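Side-chain contacts in uncharacterized peptidase Lmo0363 (Listeria monocytogenes, PDB 3L4E), which is probably a serine-type peptidase of family S51, similar to peptidase E, although its own activity and substrates remain uncharacterized: residues P16-F21 / L56-E61; Y185-S188 / A192-I195. All coordinates share one frame; numbering follows the deposited sequence. Where two conformers were deposited one is given.

Contact 1 (P16-F21 / L56-E61)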
ATOM      1  N   PRO A  16      -0.786   2.506  16.419  1.00 15.44           N
ATOM      2  CA  PRO A  16      -1.300   1.571  17.432  1.00 15.95           C
ATOM      3  C   PRO A  16      -2.193   0.469  16.855  1.00 18.47           C
ATOM      4  O   PRO A  16      -2.233  -0.616  17.417  1.00 19.69           O
ATOM      5  CB  PRO A  16      -2.106   2.473  18.381  1.00 19.05           C
ATOM      6  CG  PRO A  16      -1.505   3.829  18.213  1.00 18.99           C
ATOM      7  CD  PRO A  16      -1.112   3.904  16.748  1.00 16.21           C
ATOM      8  N   LEU A  17      -2.905   0.735  15.763  1.00 16.38           N
ATOM      9  CA  LEU A  17      -3.694  -0.323  15.144  1.00 15.55           C
ATOM     10  C   LEU A  17      -2.773  -1.376  14.554  1.00 16.21           C
ATOM     11  O   LEU A  17      -3.077  -2.568  14.589  1.00 15.93           O
ATOM     12  CB  LEU A  17      -4.637   0.231  14.074  1.00 16.30           C
ATOM     13  CG  LEU A  17      -5.646   1.263  14.590  1.00 16.87           C
ATOM     14  CD1 LEU A  17      -6.610   1.656  13.476  1.00 21.02           C
ATOM     15  CD2 LEU A  17      -6.416   0.745  15.809  1.00 19.72           C
ATOM     16  N   PHE A  18      -1.636  -0.937  14.017  1.00 14.38           N
ATOM     17  CA  PHE A  18      -0.663  -1.893  13.507  1.00 13.30           C
ATOM     18  C   PHE A  18      -0.084  -2.790  14.607  1.00 12.82           C
ATOM     19  O   PHE A  18       0.046  -4.005  14.416  1.00 14.99           O
ATOM     20  CB  PHE A  18       0.477  -1.230  12.726  1.00 14.49           C
ATOM     21  CG  PHE A  18       1.427  -2.224  12.127  1.00 14.18           C
ATOM     22  CD1 PHE A  18       1.040  -2.993  11.032  1.00 13.52           C
ATOM     23  CD2 PHE A  18       2.684  -2.422  12.676  1.00 16.56           C
ATOM     24  CE1 PHE A  18       1.894  -3.932  10.498  1.00 15.80           C
ATOM     25  CE2 PHE A  18       3.538  -3.349  12.147  1.00 15.98           C
ATOM     26  CZ  PHE A  18       3.147  -4.111  11.049  1.00 15.57           C
ATOM     27  N   THR A  19       0.273  -2.204  15.750  1.00 15.68           N
ATOM     28  CA  THR A  19       0.806  -3.008  16.844  1.00 18.68           C
ATOM     29  C   THR A  19      -0.258  -3.925  17.454  1.00 16.09           C
ATOM     30  O   THR A  19       0.070  -4.968  17.994  1.00 20.00           O
ATOM     31  CB  THR A  19       1.469  -2.150  17.942  1.00 17.53           C
ATOM     32  OG1 THR A  19       0.503  -1.254  18.504  1.00 18.05           O
ATOM     33  CG2 THR A  19       2.614  -1.340  17.366  1.00 16.55           C
ATOM     34  N   GLU A  20      -1.527  -3.533  17.368  1.00 18.17           N
ATOM     35  CA  GLU A  20      -2.614  -4.448  17.706  1.00 19.22           C
ATOM     36  C   GLU A  20      -2.671  -5.599  16.699  1.00 21.27           C
ATOM     37  O   GLU A  20      -2.872  -6.745  17.066  1.00 24.75           O
ATOM     38  CB  GLU A  20      -3.961  -3.709  17.742  1.00 18.81           C
ATOM     39  CG  GLU A  20      -5.156  -4.603  18.000  1.00 26.24           C
ATOM     40  CD  GLU A  20      -6.477  -3.856  17.908  1.00 30.77           C
ATOM     41  OE1 GLU A  20      -6.477  -2.617  18.076  1.00 30.16           O
ATOM     42  OE2 GLU A  20      -7.514  -4.510  17.676  1.00 42.22           O
ATOM     43  N   PHE A  21      -2.481  -5.281  15.424  1.00 21.17           N
ATOM     44  CA  PHE A  21      -2.557  -6.278  14.353  1.00 22.10           C
ATOM     45  C   PHE A  21      -1.434  -7.327  14.427  1.00 22.67           C
ATOM     46  O   PHE A  21      -1.685  -8.532  14.285  1.00 23.77           O
ATOM     47  CB  PHE A  21      -2.538  -5.552  13.001  1.00 21.73           C
ATOM     48  CG  PHE A  21      -2.716  -6.449  11.806  1.00 21.27           C
ATOM     49  CD1 PHE A  21      -3.905  -7.130  11.600  1.00 20.83           C
ATOM     50  CD2 PHE A  21      -1.706  -6.573  10.863  1.00 21.64           C
ATOM     51  CE1 PHE A  21      -4.076  -7.942  10.485  1.00 21.91           C
ATOM     52  CE2 PHE A  21      -1.869  -7.384   9.740  1.00 21.77           C
ATOM     53  CZ  PHE A  21      -3.055  -8.070   9.552  1.00 25.48           C
ATOM     54  N   LEU A  56       9.139   1.152  16.186  1.00 22.67           N
ATOM     55  CA  LEU A  56       8.579  -0.114  16.651  1.00 18.54           C
ATOM     56  C   LEU A  56       9.663  -1.180  16.763  1.00 18.81           C
ATOM     57  O   LEU A  56       9.395  -2.323  17.138  1.00 20.50           O
ATOM     58  CB  LEU A  56       7.493  -0.600  15.687  1.00 16.18           C
ATOM     59  CG  LEU A  56       6.292   0.322  15.506  1.00 18.68           C
ATOM     60  CD1 LEU A  56       5.318  -0.341  14.544  1.00 18.41           C
ATOM     61  CD2 LEU A  56       5.641   0.641  16.855  1.00 19.75           C
ATOM     62  N   GLY A  57      10.888  -0.805  16.420  1.00 20.25           N
ATOM     63  CA  GLY A  57      12.002  -1.733  16.464  1.00 22.57           C
ATOM     64  C   GLY A  57      12.182  -2.540  15.193  1.00 22.54           C
ATOM     65  O   GLY A  57      12.884  -3.555  15.190  1.00 24.27           O
ATOM     66  N   LEU A  58      11.537  -2.101  14.117  1.00 21.13           N
ATOM     67  CA  LEU A  58      11.678  -2.759  12.820  1.00 21.36           C
ATOM     68  C   LEU A  58      12.924  -2.271  12.088  1.00 23.54           C
ATOM     69  O   LEU A  58      13.323  -1.109  12.223  1.00 24.47           O
ATOM     70  CB  LEU A  58      10.433  -2.521  11.961  1.00 17.85           C
ATOM     71  CG  LEU A  58       9.175  -3.194  12.500  1.00 17.07           C
ATOM     72  CD1 LEU A  58       7.919  -2.585  11.881  1.00 18.13           C
ATOM     73  CD2 LEU A  58       9.236  -4.692  12.264  1.00 20.82           C
ATOM     74  N   LEU A  59      13.539  -3.167  11.322  1.00 21.82           N
ATOM     75  CA  LEU A  59      14.677  -2.818  10.479  1.00 21.47           C
ATOM     76  C   LEU A  59      14.155  -2.563   9.076  1.00 21.17           C
ATOM     77  O   LEU A  59      13.615  -3.469   8.429  1.00 33.39           O
ATOM     78  CB  LEU A  59      15.691  -3.952  10.450  1.00 25.46           C
ATOM     79  CG  LEU A  59      16.451  -4.144  11.751  1.00 36.17           C
ATOM     80  CD1 LEU A  59      17.222  -5.454  11.724  1.00 41.33           C
ATOM     81  CD2 LEU A  59      17.386  -2.962  11.973  1.00 42.24           C
ATOM     82  N   VAL A  60      14.292  -1.326   8.618  1.00 20.22           N
ATOM     83  CA  VAL A  60      13.710  -0.912   7.349  1.00 20.46           C
ATOM     84  C   VAL A  60      14.743  -0.954   6.228  1.00 24.49           C
ATOM     85  O   VAL A  60      15.799  -0.325   6.323  1.00 30.89           O
ATOM     86  CB  VAL A  60      13.127   0.506   7.445  1.00 26.84           C
ATOM     87  CG1 VAL A  60      12.492   0.907   6.122  1.00 27.04           C
ATOM     88  CG2 VAL A  60      12.114   0.581   8.575  1.00 28.51           C
ATOM     89  N   GLU A  61      14.424  -1.684   5.166  0.68 24.61           N
ATOM     90  CA  GLU A  61      15.298  -1.800   4.005  0.68 25.54           C
ATOM     91  C   GLU A  61      14.603  -1.303   2.740  0.68 24.08           C
ATOM     92  O   GLU A  61      13.639  -1.911   2.271  0.68 26.30           O
ATOM     93  CB  GLU A  61      15.735  -3.251   3.820  0.68 31.11           C
ATOM     94  CG  GLU A  61      16.586  -3.773   4.969  0.68 37.84           C
ATOM     95  CD  GLU A  61      17.074  -5.188   4.745  0.68 44.43           C
ATOM     96  OE1 GLU A  61      16.935  -5.695   3.611  0.68 46.94           O
ATOM     97  OE2 GLU A  61      17.599  -5.791   5.703  0.68 48.53           O
TER
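Phe-18 and Leu-56 are each turned toward the other segment by the first torsion: the ring of Phe-18 stands anti to its main-chain nitrogen (chi1 -176°), and CG of Leu-56 lies opposite its carbonyl carbon (chi1 -61°). Methyl CD1 of Leu-56 thereby meets the rim of the aromatic ring, close to the ring plane, with CD1 3.8 Å from Phe-18 CD2. The other methyl of Leu-56, CD2, lies 3.7 Å from CG2 of Thr-19. CD1 of Leu-56 also comes within 4.0 Å of Thr-19 CG2. Thr-19 offers carbon rather than oxygen here; OG1 is 3.0 Å from the carbonyl O of Pro-16, within its own helix. Leu-58 adds a looser contact, its CD1 4.5 Å from Phe-18 CE2. The contact is wholly apolar and modest, burying 127 Å² over both sides. Between the two leucines the chain turns at Gly-57, whose positive phi (87°) belongs to the Schellman motif ending helix 44-55. Leu-25 touches both Phe-18 and Leu-56, while Phe-6 and Phe-11 make edge-to-face contacts with the Phe-18 ring. Helix 15-21 is thus packed against strand 115-119 through Phe-18 and joined to the link between helix 44-55 and edge strand 59-62.

Contact 2 (Y185-S188 / A192-I195); sequences YPIS and AIFI. With SO4 (sulfate ion), chain B.
The ring of Tyr-185 meets the end of Ile-193 obliquely, CD1 of the isoleucine lying 3.6 Å from ring atom CD2 and 3.7 Å from CE2 of Tyr-185. The two side chains run past each other in opposite senses. Phe-156 is an aromatic neighbour of Tyr-185, the two planes inclined at about 40°, and the phenol OH is hydrogen-bonded to Thr-202. Ile-193 is also met by Ile-187, which crosses it nearly at a right angle: CG2 of Ile-187 is 3.6 Å from CG1 of Ile-193. The chi1 of Ile-187 (55°) leaves CG2 opposite the carbonyl carbon, from where it reaches that methylene. Ile-193 is therefore held by two residues of alternate position, consistent with the intervening Pro-186 pointing away. Ser-188 also points away from strand 191-196 and donates a hydrogen bond from OG to sulfate O4, 2.5 Å long, so short that the exact length is doubtful. The sulfate, probably acquired from the crystallisation liquor, is also hydrogen-bonded to His-190, Arg-204 and Asn-164. The arrangement joins two sheets: Tyr-185 of strand 184-186, which pairs in parallel with 157-159, and Ile-187 just after it pack on Ile-193 of antiparallel strand 191-196 in the main mixed sheet, beside the putative charge-relay site of this S51 peptidase fold.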
ATOM      1  N   TYR A 185     -14.575   0.382  -0.836  1.00 33.59           N
ATOM      2  CA  TYR A 185     -14.420   0.174   0.603  1.00 28.50           C
ATOM      3  C   TYR A 185     -13.745   1.410   1.187  1.00 29.87           C
ATOM      4  O   TYR A 185     -12.522   1.520   1.166  1.00 31.85           O
ATOM      5  CB  TYR A 185     -13.549  -1.067   0.855  1.00 29.14           C
ATOM      6  CG  TYR A 185     -13.665  -1.675   2.245  1.00 33.04           C
ATOM      7  CD1 TYR A 185     -14.180  -2.955   2.424  1.00 30.76           C
ATOM      8  CD2 TYR A 185     -13.263  -0.972   3.371  1.00 35.92           C
ATOM      9  CE1 TYR A 185     -14.295  -3.521   3.691  1.00 26.53           C
ATOM     10  CE2 TYR A 185     -13.371  -1.528   4.641  1.00 32.80           C
ATOM     11  CZ  TYR A 185     -13.889  -2.802   4.796  1.00 32.69           C
ATOM     12  OH  TYR A 185     -14.006  -3.359   6.060  1.00 35.13           O
ATOM     13  N   PRO A 186     -14.541   2.362   1.689  1.00 30.99           N
ATOM     14  CA  PRO A 186     -13.989   3.632   2.186  1.00 32.29           C
ATOM     15  C   PRO A 186     -13.234   3.502   3.514  1.00 38.61           C
ATOM     16  O   PRO A 186     -13.717   2.819   4.410  1.00 34.72           O
ATOM     17  CB  PRO A 186     -15.244   4.490   2.405  1.00 32.81           C
ATOM     18  CG  PRO A 186     -16.331   3.812   1.653  1.00 31.46           C
ATOM     19  CD  PRO A 186     -16.015   2.363   1.687  1.00 30.97           C
ATOM     20  N   ILE A 187     -12.070   4.144   3.633  1.00 30.33           N
ATOM     21  CA  ILE A 187     -11.387   4.279   4.927  1.00 28.91           C
ATOM     22  C   ILE A 187     -10.802   5.678   5.101  1.00 28.01           C
ATOM     23  O   ILE A 187     -10.208   6.241   4.180  1.00 34.11           O
ATOM     24  CB  ILE A 187     -10.275   3.217   5.159  1.00 28.08           C
ATOM     25  CG1 ILE A 187      -9.245   3.216   4.020  1.00 27.19           C
ATOM     26  CG2 ILE A 187     -10.885   1.835   5.378  1.00 31.17           C
ATOM     27  CD1 ILE A 187      -7.971   2.422   4.323  1.00 24.74           C
ATOM     28  N   SER A 188     -10.993   6.240   6.287  1.00 31.34           N
ATOM     29  CA  SER A 188     -10.478   7.562   6.618  1.00 33.22           C
ATOM     30  C   SER A 188      -9.018   7.498   7.065  1.00 31.43           C
ATOM     31  O   SER A 188      -8.427   6.419   7.139  1.00 28.22           O
ATOM     32  CB  SER A 188     -11.324   8.186   7.727  1.00 34.23           C
ATOM     33  OG  SER A 188     -11.232   7.420   8.920  1.00 40.79           O
ATOM     34  N   ALA A 192      -7.925   1.649   9.679  1.00 17.60           N
ATOM     35  CA  ALA A 192      -7.114   0.655   8.996  1.00 15.48           C
ATOM     36  C   ALA A 192      -7.987  -0.559   8.736  1.00 15.70           C
ATOM     37  O   ALA A 192      -8.993  -0.760   9.423  1.00 17.78           O
ATOM     38  CB  ALA A 192      -5.894   0.286   9.829  1.00 19.01           C
ATOM     39  N   ILE A 193      -7.622  -1.348   7.731  1.00 13.79           N
ATOM     40  CA  ILE A 193      -8.318  -2.602   7.455  1.00 15.55           C
ATOM     41  C   ILE A 193      -7.371  -3.753   7.782  1.00 14.98           C
ATOM     42  O   ILE A 193      -6.264  -3.837   7.215  1.00 14.49           O
ATOM     43  CB  ILE A 193      -8.780  -2.727   5.981  1.00 18.07           C
ATOM     44  CG1 ILE A 193      -9.457  -1.435   5.502  1.00 18.64           C
ATOM     45  CG2 ILE A 193      -9.722  -3.921   5.831  1.00 22.60           C
ATOM     46  CD1 ILE A 193      -9.729  -1.408   4.005  1.00 20.09           C
ATOM     47  N   PHE A 194      -7.801  -4.600   8.717  1.00 16.74           N
ATOM     48  CA  PHE A 194      -7.072  -5.793   9.123  1.00 15.75           C
ATOM     49  C   PHE A 194      -7.561  -6.933   8.249  1.00 15.77           C
ATOM     50  O   PHE A 194      -8.761  -7.253   8.254  1.00 19.51           O
ATOM     51  CB  PHE A 194      -7.418  -6.193  10.564  1.00 16.22           C
ATOM     52  CG  PHE A 194      -6.919  -5.253  11.640  1.00 19.06           C
ATOM     53  CD1 PHE A 194      -6.379  -4.016  11.354  1.00 21.34           C
ATOM     54  CD2 PHE A 194      -7.030  -5.632  12.973  1.00 24.22           C
ATOM     55  CE1 PHE A 194      -5.941  -3.183  12.380  1.00 23.21           C
ATOM     56  CE2 PHE A 194      -6.597  -4.806  13.988  1.00 28.69           C
ATOM     57  CZ  PHE A 194      -6.050  -3.582  13.688  1.00 21.60           C
ATOM     58  N   ILE A 195      -6.652  -7.562   7.519  1.00 18.35           N
ATOM     59  CA  ILE A 195      -7.019  -8.702   6.690  1.00 21.33           C
ATOM     60  C   ILE A 195      -6.177  -9.929   7.023  1.00 20.62           C
ATOM     61  O   ILE A 195      -4.953  -9.924   6.873  1.00 19.48           O
ATOM     62  CB  ILE A 195      -6.918  -8.371   5.188  1.00 24.42           C
ATOM     63  CG1 ILE A 195      -7.904  -7.255   4.842  1.00 24.25           C
ATOM     64  CG2 ILE A 195      -7.201  -9.620   4.353  1.00 22.99           C
ATOM     65  CD1 ILE A 195      -7.590  -6.496   3.583  1.00 31.70           C
TER
HETATM   66  S   SO4 B 206     -10.764  10.318  10.762  0.90 44.91           S
HETATM   67  O1  SO4 B 206      -9.428  10.519  10.205  1.00 40.57           O
HETATM   68  O2  SO4 B 206     -10.836  10.939  12.085  1.00 48.40           O
HETATM   69  O3  SO4 B 206     -11.767  10.896   9.876  0.94 47.52           O
HETATM   70  O4  SO4 B 206     -11.017   8.886  10.901  0.97 49.26           O

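Contacts 1 and 2 have centres about 17 Å apart and follow one another along the chain, yet their segments meet directly through helix 15-21. They do so chiefly at Phe-194, through residues that take no part in either contact: Phe-194 CZ lies 3.3 Å from Leu-17 O, and Phe-194 CG lies 3.6 Å from Phe-21 CD1. Both contacts reach the same mixed sheet, contact 1 at the turn leading into edge strand 59-62 and contact 2 at strand 191-196, towards the other side. Contact 1 lies away from the putative active site, whereas the Ile-187 side chain of contact 2 is about 7 Å from that of Ser-120 and about 8 Å from that of His-161, the charge-relay residues assigned by similarity.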